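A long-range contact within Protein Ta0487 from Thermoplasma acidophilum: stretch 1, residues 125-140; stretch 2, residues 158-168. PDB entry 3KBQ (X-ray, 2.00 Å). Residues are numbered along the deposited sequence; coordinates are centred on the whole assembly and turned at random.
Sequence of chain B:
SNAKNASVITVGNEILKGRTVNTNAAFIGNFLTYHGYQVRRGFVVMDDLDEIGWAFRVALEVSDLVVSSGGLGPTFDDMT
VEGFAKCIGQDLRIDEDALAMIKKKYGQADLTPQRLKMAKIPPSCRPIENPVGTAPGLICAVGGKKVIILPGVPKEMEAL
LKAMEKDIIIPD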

ATOM      1  N   CYS B 125      20.406  11.575   6.539  1.00 35.43           N
ATOM      2  CA  CYS B 125      19.813  12.079   5.298  1.00 35.40           C
ATOM      3  C   CYS B 125      20.515  13.317   4.795  1.00 35.22           C
ATOM      4  O   CYS B 125      21.072  14.059   5.592  1.00 35.42           O
ATOM      5  CB  CYS B 125      18.344  12.408   5.524  1.00 35.40           C
ATOM      6  SG  CYS B 125      17.369  10.950   6.008  1.00 35.30           S
ATOM      7  N   ARG B 126      20.481  13.519   3.478  1.00 34.58           N
ATOM      8  CA  ARG B 126      20.837  14.771   2.827  1.00 34.91           C
ATOM      9  C   ARG B 126      19.592  15.355   2.142  1.00 34.41           C
ATOM     10  O   ARG B 126      18.821  14.596   1.525  1.00 34.13           O
ATOM     11  CB  ARG B 126      21.856  14.507   1.730  1.00 35.45           C
ATOM     12  CG  ARG B 126      23.270  14.310   2.200  1.00 40.74           C
ATOM     13  CD  ARG B 126      24.211  14.309   0.993  1.00 47.74           C
ATOM     14  NE  ARG B 126      24.115  13.076   0.206  1.00 50.44           N
ATOM     15  CZ  ARG B 126      23.665  12.995  -1.046  1.00 51.79           C
ATOM     16  NH1 ARG B 126      23.261  14.083  -1.693  1.00 53.19           N
ATOM     17  NH2 ARG B 126      23.621  11.812  -1.654  1.00 53.13           N
ATOM     18  N   PRO B 127      19.419  16.696   2.169  1.00 33.76           N
ATOM     19  CA  PRO B 127      18.265  17.224   1.454  1.00 33.41           C
ATOM     20  C   PRO B 127      18.494  17.233  -0.051  1.00 33.77           C
ATOM     21  O   PRO B 127      19.630  17.345  -0.475  1.00 34.02           O
ATOM     22  CB  PRO B 127      18.130  18.655   1.992  1.00 33.95           C
ATOM     23  CG  PRO B 127      19.540  19.053   2.535  1.00 33.11           C
ATOM     24  CD  PRO B 127      20.337  17.756   2.654  1.00 33.74           C
ATOM     25  N   ILE B 128      17.424  17.092  -0.836  1.00 33.63           N
ATOM     26  CA  ILE B 128      17.458  17.281  -2.279  1.00 34.64           C
ATOM     27  C   ILE B 128      16.593  18.489  -2.641  1.00 34.74           C
ATOM     28  O   ILE B 128      15.422  18.580  -2.219  1.00 34.60           O
ATOM     29  CB  ILE B 128      16.810  16.120  -3.094  1.00 35.28           C
ATOM     30  CG1 ILE B 128      17.077  14.736  -2.471  1.00 36.36           C
ATOM     31  CG2 ILE B 128      17.271  16.258  -4.550  1.00 34.20           C
ATOM     32  CD1 ILE B 128      15.994  13.641  -2.799  1.00 35.62           C
ATOM     33  N   GLU B 129      17.155  19.372  -3.456  1.00 35.08           N
ATOM     34  CA  GLU B 129      16.511  20.625  -3.830  1.00 35.63           C
ATOM     35  C   GLU B 129      15.197  20.392  -4.528  1.00 34.88           C
ATOM     36  O   GLU B 129      15.096  19.526  -5.394  1.00 36.00           O
ATOM     37  CB  GLU B 129      17.419  21.422  -4.749  1.00 36.30           C
ATOM     38  CG  GLU B 129      16.951  22.872  -4.866  1.00 41.64           C
ATOM     39  CD  GLU B 129      16.998  23.405  -6.297  1.00 47.24           C
ATOM     40  OE1 GLU B 129      16.609  24.588  -6.521  1.00 49.32           O
ATOM     41  OE2 GLU B 129      17.436  22.648  -7.194  1.00 49.68           O
ATOM     42  N   ASN B 130      14.185  21.141  -4.144  1.00 33.98           N
ATOM     43  CA  ASN B 130      12.894  21.032  -4.777  1.00 34.63           C
ATOM     44  C   ASN B 130      12.675  22.274  -5.624  1.00 36.62           C
ATOM     45  O   ASN B 130      12.219  23.287  -5.114  1.00 36.53           O
ATOM     46  CB  ASN B 130      11.808  20.903  -3.711  1.00 33.96           C
ATOM     47  CG  ASN B 130      10.429  20.658  -4.280  1.00 33.78           C
ATOM     48  OD1 ASN B 130      10.174  20.755  -5.502  1.00 30.51           O
ATOM     49  ND2 ASN B 130       9.507  20.351  -3.380  1.00 33.04           N
ATOM     50  N   PRO B 131      12.965  22.187  -6.934  1.00 38.38           N
ATOM     51  CA  PRO B 131      12.897  23.396  -7.741  1.00 40.43           C
ATOM     52  C   PRO B 131      11.461  23.857  -7.998  1.00 41.88           C
ATOM     53  O   PRO B 131      11.258  25.004  -8.406  1.00 44.08           O
ATOM     54  CB  PRO B 131      13.581  22.981  -9.051  1.00 40.26           C
ATOM     55  CG  PRO B 131      13.383  21.518  -9.157  1.00 39.44           C
ATOM     56  CD  PRO B 131      13.009  20.975  -7.773  1.00 38.45           C
ATOM     57  N   VAL B 132      10.484  22.992  -7.725  1.00 42.46           N
ATOM     58  CA  VAL B 132       9.076  23.235  -8.025  1.00 42.25           C
ATOM     59  C   VAL B 132       8.320  23.713  -6.794  1.00 42.31           C
ATOM     60  O   VAL B 132       7.556  24.674  -6.867  1.00 43.26           O
ATOM     61  CB  VAL B 132       8.341  21.929  -8.502  1.00 43.01           C
ATOM     62  CG1 VAL B 132       6.876  22.225  -8.866  1.00 42.63           C
ATOM     63  CG2 VAL B 132       9.084  21.218  -9.623  1.00 42.30           C
ATOM     64  N   GLY B 133       8.488  23.025  -5.666  1.00 41.11           N
ATOM     65  CA  GLY B 133       7.665  23.321  -4.501  1.00 40.39           C
ATOM     66  C   GLY B 133       8.572  23.727  -3.374  1.00 40.20           C
ATOM     67  O   GLY B 133       9.746  24.018  -3.595  1.00 40.92           O
ATOM     68  N   THR B 134       8.080  23.720  -2.145  1.00 39.23           N
ATOM     69  CA  THR B 134       8.962  24.216  -1.091  1.00 38.06           C
ATOM     70  C   THR B 134       9.669  23.143  -0.245  1.00 37.11           C
ATOM     71  O   THR B 134      10.726  23.434   0.307  1.00 37.45           O
ATOM     72  CB  THR B 134       8.288  25.277  -0.204  1.00 38.59           C
ATOM     73  OG1 THR B 134       7.066  24.742   0.332  1.00 39.20           O
ATOM     74  CG2 THR B 134       8.023  26.537  -1.022  1.00 38.47           C
ATOM     75  N   ALA B 135       9.108  21.939  -0.119  1.00 34.51           N
ATOM     76  CA  ALA B 135       9.749  20.949   0.748  1.00 33.43           C
ATOM     77  C   ALA B 135      10.923  20.255   0.031  1.00 32.14           C
ATOM     78  O   ALA B 135      10.733  19.711  -1.060  1.00 32.08           O
ATOM     79  CB  ALA B 135       8.733  19.928   1.229  1.00 32.85           C
ATOM     80  N   PRO B 136      12.127  20.288   0.616  1.00 31.27           N
ATOM     81  CA  PRO B 136      13.191  19.473   0.010  1.00 31.42           C
ATOM     82  C   PRO B 136      12.830  17.968   0.043  1.00 31.80           C
ATOM     83  O   PRO B 136      12.094  17.535   0.948  1.00 30.83           O
ATOM     84  CB  PRO B 136      14.398  19.718   0.928  1.00 31.59           C
ATOM     85  CG  PRO B 136      13.862  20.335   2.156  1.00 32.61           C
ATOM     86  CD  PRO B 136      12.578  20.998   1.826  1.00 31.40           C
ATOM     87  N   GLY B 137      13.329  17.190  -0.923  1.00 31.13           N
ATOM     88  CA  GLY B 137      13.353  15.741  -0.771  1.00 29.20           C
ATOM     89  C   GLY B 137      14.526  15.362   0.122  1.00 29.74           C
ATOM     90  O   GLY B 137      15.359  16.210   0.471  1.00 28.63           O
ATOM     91  N   LEU B 138      14.598  14.089   0.503  1.00 28.59           N
ATOM     92  CA  LEU B 138      15.731  13.566   1.270  1.00 27.92           C
ATOM     93  C   LEU B 138      16.221  12.273   0.649  1.00 27.87           C
ATOM     94  O   LEU B 138      15.399  11.461   0.218  1.00 27.22           O
ATOM     95  CB  LEU B 138      15.339  13.321   2.731  1.00 27.82           C
ATOM     96  CG  LEU B 138      14.857  14.503   3.602  1.00 28.89           C
ATOM     97  CD1 LEU B 138      14.619  14.048   5.050  1.00 31.84           C
ATOM     98  CD2 LEU B 138      15.853  15.624   3.587  1.00 32.10           C
ATOM     99  N   ILE B 139      17.543  12.085   0.582  1.00 27.34           N
ATOM    100  CA  ILE B 139      18.130  10.778   0.282  1.00 29.08           C
ATOM    101  C   ILE B 139      18.861  10.422   1.548  1.00 28.29           C
ATOM    102  O   ILE B 139      19.618  11.245   2.080  1.00 27.15           O
ATOM    103  CB  ILE B 139      19.248  10.789  -0.788  1.00 29.88           C
ATOM    104  CG1 ILE B 139      18.937  11.757  -1.911  1.00 34.91           C
ATOM    105  CG2 ILE B 139      19.585   9.359  -1.328  1.00 30.54           C
ATOM    106  CD1 ILE B 139      20.177  12.626  -2.308  1.00 39.37           C
ATOM    107  N   CYS B 140      18.651   9.192   2.006  1.00 27.31           N
ATOM    108  CA  CYS B 140      19.185   8.745   3.255  1.00 27.85           C
ATOM    109  C   CYS B 140      19.896   7.440   2.996  1.00 28.64           C
ATOM    110  O   CYS B 140      19.542   6.687   2.045  1.00 28.52           O
ATOM    111  CB  CYS B 140      18.036   8.548   4.240  1.00 27.96           C
ATOM    112  SG  CYS B 140      16.887   9.988   4.206  1.00 31.46           S
ATOM    113  N   GLU B 158       7.736  13.738  -9.016  1.00 28.25           N
ATOM    114  CA  GLU B 158       8.281  13.249 -10.287  1.00 29.74           C
ATOM    115  C   GLU B 158       9.547  14.002 -10.694  1.00 30.43           C
ATOM    116  O   GLU B 158      10.527  13.373 -11.124  1.00 31.67           O
ATOM    117  CB  GLU B 158       7.234  13.268 -11.396  1.00 29.88           C
ATOM    118  CG  GLU B 158       5.994  12.436 -11.003  1.00 31.99           C
ATOM    119  CD  GLU B 158       4.818  12.540 -11.989  1.00 36.73           C
ATOM    120  OE1 GLU B 158       4.960  13.174 -13.040  1.00 34.67           O
ATOM    121  OE2 GLU B 158       3.754  11.933 -11.722  1.00 41.32           O
ATOM    122  N   ALA B 159       9.556  15.315 -10.467  1.00 29.49           N
ATOM    123  CA  ALA B 159      10.737  16.120 -10.729  1.00 29.68           C
ATOM    124  C   ALA B 159      11.924  15.644  -9.891  1.00 29.11           C
ATOM    125  O   ALA B 159      13.003  15.436 -10.414  1.00 29.90           O
ATOM    126  CB  ALA B 159      10.464  17.591 -10.484  1.00 28.64           C
ATOM    127  N   LEU B 160      11.724  15.459  -8.601  1.00 29.12           N
ATOM    128  CA  LEU B 160      12.823  15.054  -7.710  1.00 29.25           C
ATOM    129  C   LEU B 160      13.303  13.605  -7.967  1.00 29.60           C
ATOM    130  O   LEU B 160      14.506  13.300  -7.928  1.00 28.87           O
ATOM    131  CB  LEU B 160      12.375  15.211  -6.260  1.00 29.43           C
ATOM    132  CG  LEU B 160      12.382  16.616  -5.619  1.00 30.65           C
ATOM    133  CD1 LEU B 160      11.401  16.634  -4.503  1.00 33.13           C
ATOM    134  CD2 LEU B 160      13.696  16.928  -5.020  1.00 34.59           C
ATOM    135  N   LEU B 161      12.357  12.714  -8.245  1.00 29.69           N
ATOM    136  CA  LEU B 161      12.710  11.333  -8.531  1.00 31.46           C
ATOM    137  C   LEU B 161      13.599  11.263  -9.769  1.00 32.66           C
ATOM    138  O   LEU B 161      14.650  10.581  -9.767  1.00 31.83           O
ATOM    139  CB  LEU B 161      11.449  10.444  -8.639  1.00 30.63           C
ATOM    140  CG  LEU B 161      11.707   8.947  -8.711  1.00 30.35           C
ATOM    141  CD1 LEU B 161      12.580   8.515  -7.545  1.00 30.08           C
ATOM    142  CD2 LEU B 161      10.346   8.151  -8.723  1.00 29.63           C
ATOM    143  N   LYS B 162      13.207  12.010 -10.803  1.00 34.92           N
ATOM    144  CA  LYS B 162      14.032  12.151 -12.008  1.00 37.55           C
ATOM    145  C   LYS B 162      15.423  12.762 -11.781  1.00 38.49           C
ATOM    146  O   LYS B 162      16.396  12.272 -12.331  1.00 39.37           O
ATOM    147  CB  LYS B 162      13.241  12.810 -13.153  1.00 38.22           C
ATOM    148  CG  LYS B 162      12.369  11.740 -13.844  1.00 41.06           C
ATOM    149  CD  LYS B 162      11.396  12.234 -14.913  1.00 45.78           C
ATOM    150  CE  LYS B 162      10.051  12.594 -14.306  1.00 47.45           C
ATOM    151  NZ  LYS B 162      10.076  14.012 -13.857  1.00 49.59           N
ATOM    152  N   ALA B 163      15.523  13.778 -10.940  1.00 40.21           N
ATOM    153  CA  ALA B 163      16.807  14.351 -10.522  1.00 41.52           C
ATOM    154  C   ALA B 163      17.720  13.381  -9.724  1.00 43.20           C
ATOM    155  O   ALA B 163      18.936  13.587  -9.655  1.00 42.40           O
ATOM    156  CB  ALA B 163      16.572  15.620  -9.726  1.00 41.09           C
ATOM    157  N   MET B 164      17.115  12.361  -9.107  1.00 45.03           N
ATOM    158  CA  MET B 164      17.814  11.342  -8.303  1.00 46.87           C
ATOM    159  C   MET B 164      18.203  10.099  -9.112  1.00 47.84           C
ATOM    160  O   MET B 164      18.702   9.131  -8.539  1.00 47.51           O
ATOM    161  CB  MET B 164      16.913  10.866  -7.143  1.00 47.40           C
ATOM    162  CG  MET B 164      16.772  11.846  -5.977  1.00 51.06           C
ATOM    163  SD  MET B 164      18.419  12.473  -5.506  1.00 58.35           S
ATOM    164  CE  MET B 164      19.159  10.938  -4.961  1.00 59.31           C
ATOM    165  N   GLU B 165      17.966  10.110 -10.425  1.00 48.85           N
ATOM    166  CA  GLU B 165      18.044   8.873 -11.211  1.00 50.88           C
ATOM    167  C   GLU B 165      19.446   8.267 -11.211  1.00 51.64           C
ATOM    168  O   GLU B 165      19.606   7.043 -11.292  1.00 52.15           O
ATOM    169  CB  GLU B 165      17.568   9.103 -12.635  1.00 50.87           C
ATOM    170  CG  GLU B 165      17.555   7.873 -13.503  1.00 52.58           C
ATOM    171  CD  GLU B 165      16.969   8.165 -14.872  1.00 56.23           C
ATOM    172  OE1 GLU B 165      16.225   9.165 -15.000  1.00 58.67           O
ATOM    173  OE2 GLU B 165      17.248   7.401 -15.827  1.00 58.37           O
ATOM    174  N   LYS B 166      20.453   9.124 -11.111  1.00 52.57           N
ATOM    175  CA  LYS B 166      21.837   8.659 -11.028  1.00 53.83           C
ATOM    176  C   LYS B 166      22.169   7.971  -9.701  1.00 54.22           C
ATOM    177  O   LYS B 166      23.052   7.125  -9.664  1.00 54.75           O
ATOM    178  CB  LYS B 166      22.802   9.784 -11.362  1.00 53.56           C
ATOM    179  CG  LYS B 166      22.769  10.100 -12.846  1.00 54.95           C
ATOM    180  CD  LYS B 166      23.083  11.563 -13.131  1.00 57.37           C
ATOM    181  CE  LYS B 166      22.944  11.868 -14.618  1.00 57.52           C
ATOM    182  NZ  LYS B 166      23.835  12.999 -15.017  1.00 59.06           N
ATOM    183  N   ASP B 167      21.433   8.295  -8.635  1.00 54.64           N
ATOM    184  CA  ASP B 167      21.526   7.549  -7.367  1.00 55.16           C
ATOM    185  C   ASP B 167      20.858   6.181  -7.402  1.00 54.87           C
ATOM    186  O   ASP B 167      21.101   5.329  -6.531  1.00 55.11           O
ATOM    187  CB  ASP B 167      20.909   8.345  -6.218  1.00 55.84           C
ATOM    188  CG  ASP B 167      21.948   9.117  -5.425  1.00 57.82           C
ATOM    189  OD1 ASP B 167      22.590   8.513  -4.521  1.00 59.05           O
ATOM    190  OD2 ASP B 167      22.112  10.331  -5.704  1.00 59.68           O
ATOM    191  N   ILE B 168      20.008   5.981  -8.406  1.00 54.04           N
ATOM    192  CA  ILE B 168      19.128   4.833  -8.473  1.00 53.05           C
ATOM    193  C   ILE B 168      19.674   3.737  -9.407  1.00 52.58           C
ATOM    194  O   ILE B 168      19.311   2.564  -9.287  1.00 52.01           O
ATOM    195  CB  ILE B 168      17.699   5.331  -8.838  1.00 53.19           C
ATOM    196  CG1 ILE B 168      17.096   6.064  -7.629  1.00 54.02           C
ATOM    197  CG2 ILE B 168      16.791   4.221  -9.361  1.00 52.13           C
ATOM    198  CD1 ILE B 168      17.553   5.513  -6.257  1.00 53.19           C
TER

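Stretch 1 is a two-stranded hairpin, its strands 125-128 and 137-140 joined by a loop, and one face of it carries the helical stretch 2. No hydrogen bond crosses between them; the contact, 413 Å² summed over both sides, rests mainly on the fit of apolar side chains.

The principal bump is Leu-160, which gives up more surface than any other residue here. Its CD2 lies 3.7 Å from Ile-128 CG2 and only 3.0 Å from Glu-129 O, a tight approach to a backbone carbonyl, while CD1 reaches 4.1 Å from both Asn-130 CG and Gly-137 N. The hollow depends on Gly-137: an ideal CB there would point toward the helix, lie 3.5 Å from Leu-160 CD2 and clash with Ile-128 CD1 at 3.0 Å. The loop beside it is braced by Asn-130, whose OD1 accepts hydrogen bonds from Val-132 N (3.2 Å) and Gly-133 N (2.8 Å), and whose ND2 donates to Ala-135 O (2.7 Å).

One turn further along, Met-164 makes the second bump. With all three chi angles in m, its flexible, unbranched chain packs against both strands: CG is 3.7 Å from Ile-128 CD1, and CE presses to 3.2 Å from Ile-139 CG1. The two isoleucines sit on neighbouring strands, tied by backbone bonds such as Ile-128 N to Gly-137 O (2.6 Å) and Ile-139 N to Arg-126 O (3.0 Å), and both direct their CA-to-CB bonds toward stretch 2.

The margins are looser. Ala-159, whose CA-to-CB bond points toward stretch 1, meets Val-132 CG2 through its CB at 4.0 Å. Near Met-164, Asp-167 OD1 lies at the edge of the Arg-126 guanidinium, 4.5 Å from Arg-126 NH2; the charges are complementary but too distant for a salt bridge.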